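Local structure of CsuC (Acinetobacter baumannii, 6FJY) at residues N79-G83 and K84-Y88. The protein acts as a chaperone of the archaic chaperone-usher pathway, binding the tip adhesin subunit CsuE before its assembly into Csu pili, probably in the periplasm. Sequence-based numbering, arbitrary orientation.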
loop_
_atom_site.group_PDB
_atom_site.type_symbol
_atom_site.label_atom_id
_atom_site.label_comp_id
_atom_site.label_asym_id
_atom_site.label_seq_id
_atom_site.Cartn_x
_atom_site.Cartn_y
_atom_site.Cartn_z
ATOM N N ASN A 79 -16.730 11.514 -12.563
ATOM C CA ASN A 79 -17.335 10.648 -11.563
ATOM C C ASN A 79 -17.800 9.341 -12.187
ATOM O O ASN A 79 -18.249 9.297 -13.334
ATOM C CB ASN A 79 -18.484 11.368 -10.864
ATOM C CG ASN A 79 -17.992 12.523 -10.007
ATOM O OD1 ASN A 79 -17.101 12.349 -9.172
ATOM N ND2 ASN A 79 -18.534 13.715 -10.241
ATOM N N LEU A 80 -17.686 8.281 -11.415
ATOM C CA LEU A 80 -17.956 6.921 -11.841
ATOM C C LEU A 80 -19.422 6.566 -11.635
ATOM O O LEU A 80 -20.111 7.180 -10.813
ATOM C CB LEU A 80 -17.055 5.958 -11.067
ATOM C CG LEU A 80 -15.588 6.385 -11.207
ATOM C CD1 LEU A 80 -14.707 5.731 -10.156
ATOM C CD2 LEU A 80 -15.075 6.122 -12.627
ATOM N N PRO A 81 -19.932 5.580 -12.376
ATOM C CA PRO A 81 -21.327 5.165 -12.182
ATOM C C PRO A 81 -21.566 4.681 -10.764
ATOM O O PRO A 81 -20.683 4.122 -10.111
ATOM C CB PRO A 81 -21.507 4.025 -13.191
ATOM C CG PRO A 81 -20.424 4.238 -14.197
ATOM C CD PRO A 81 -19.280 4.820 -13.458
ATOM N N ASP A 82 -22.777 4.932 -10.284
ATOM C CA ASP A 82 -23.150 4.545 -8.937
ATOM C C ASP A 82 -23.081 3.028 -8.806
ATOM O O ASP A 82 -23.435 2.294 -9.734
ATOM C CB ASP A 82 -24.566 5.050 -8.612
ATOM C CG ASP A 82 -24.714 6.572 -8.757
ATOM O OD1 ASP A 82 -23.736 7.256 -9.121
ATOM O OD2 ASP A 82 -25.824 7.089 -8.494
ATOM N N GLY A 83 -22.601 2.563 -7.652
ATOM C CA GLY A 83 -22.546 1.147 -7.339
ATOM C C GLY A 83 -21.564 0.320 -8.137
ATOM O O GLY A 83 -21.755 -0.890 -8.259
ATOM N N LYS A 84 -20.510 0.925 -8.685
ATOM C CA LYS A 84 -19.596 0.211 -9.564
ATOM C C LYS A 84 -18.152 0.333 -9.092
ATOM O O LYS A 84 -17.690 1.413 -8.699
ATOM C CB LYS A 84 -19.714 0.710 -11.014
ATOM C CG LYS A 84 -20.599 -0.180 -11.901
ATOM C CD LYS A 84 -22.019 -0.304 -11.352
ATOM C CE LYS A 84 -22.807 -1.452 -11.981
ATOM N NZ LYS A 84 -24.209 -1.568 -11.430
ATOM N N GLU A 85 -17.449 -0.794 -9.154
ATOM C CA GLU A 85 -16.019 -0.869 -8.898
ATOM C C GLU A 85 -15.277 -0.894 -10.235
ATOM O O GLU A 85 -15.330 -1.894 -10.961
ATOM C CB GLU A 85 -15.695 -2.114 -8.078
ATOM C CG GLU A 85 -14.209 -2.302 -7.811
ATOM C CD GLU A 85 -13.915 -3.584 -7.104
ATOM O OE1 GLU A 85 -14.036 -4.653 -7.751
ATOM O OE2 GLU A 85 -13.580 -3.536 -5.893
ATOM N N GLN A 86 -14.577 0.197 -10.545
ATOM C CA GLN A 86 -13.768 0.294 -11.759
ATOM C C GLN A 86 -12.341 -0.163 -11.477
ATOM O O GLN A 86 -11.735 0.226 -10.467
ATOM C CB GLN A 86 -13.735 1.722 -12.304
ATOM C CG GLN A 86 -15.078 2.326 -12.608
ATOM C CD GLN A 86 -15.757 1.713 -13.822
ATOM O OE1 GLN A 86 -15.161 0.930 -14.562
ATOM N NE2 GLN A 86 -17.016 2.071 -14.025
ATOM N N SER A 87 -11.814 -0.986 -12.374
ATOM C CA SER A 87 -10.513 -1.609 -12.220
ATOM C C SER A 87 -9.511 -0.940 -13.148
ATOM O O SER A 87 -9.842 -0.574 -14.277
ATOM C CB SER A 87 -10.602 -3.100 -12.528
ATOM O OG SER A 87 -11.628 -3.693 -11.750
ATOM N N TYR A 88 -8.288 -0.769 -12.661
ATOM C CA TYR A 88 -7.225 -0.142 -13.425
ATOM C C TYR A 88 -5.913 -0.822 -13.057
ATOM O O TYR A 88 -5.810 -1.493 -12.027
ATOM C CB TYR A 88 -7.117 1.355 -13.120
ATOM C CG TYR A 88 -8.373 2.146 -13.316
ATOM C CD1 TYR A 88 -9.318 2.236 -12.294
ATOM C CD2 TYR A 88 -8.605 2.845 -14.491
ATOM C CE1 TYR A 88 -10.466 2.973 -12.447
ATOM C CE2 TYR A 88 -9.759 3.595 -14.650
ATOM C CZ TYR A 88 -10.688 3.647 -13.623
ATOM O OH TYR A 88 -11.834 4.379 -13.777
#
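Pro-81 to Lys-84 form a type II beta turn, with Asp-82 and Gly-83 at its corners, that reverses the chain as it enters strand 85-95 of the immunoglobulin-like, PapD-type N-terminal domain; the CA path from Leu-80 to Gly-83 runs 130° from that of Lys-84 to Tyr-88. The turn is open, with Pro-81 O 3.5 Å from Lys-84 N. Gly-83 and Lys-84 form backbone hydrogen bonds with Lys-125 and Gly-124, just beyond strand 109-123, and Gln-86 bonds to Ala-122 in the strand itself. Gly-83 takes the third position with phi 69°, a conformation easiest for a residue without a side chain, while the ring of Pro-81 limits phi at the residue leading into the turn. Lys-84 bends at chi2 (58°), which folds its aliphatic part back over the preceding peptide, CD lying 3.2 Å from Gly-83 O.

Further along, the side chains of alternate strand residues Gln-86 and Tyr-88 face the incoming arm. Gln-86 also bends at chi2, bringing NE2 to the CD corner of the proline ring, 3.6 Å from Pro-81 CD. Leu-80, branched and apolar, suits its buried place, where it also packs on Ala-122. The length of the Tyr-88 ring carries its hydroxyl to Leu-80 while that group hydrogen-bonds to Glu-54; the methyl Leu-80 CD2 touches both strand residues from one side, 3.8 Å from Gln-86 CG and 3.9 Å from Tyr-88 OH.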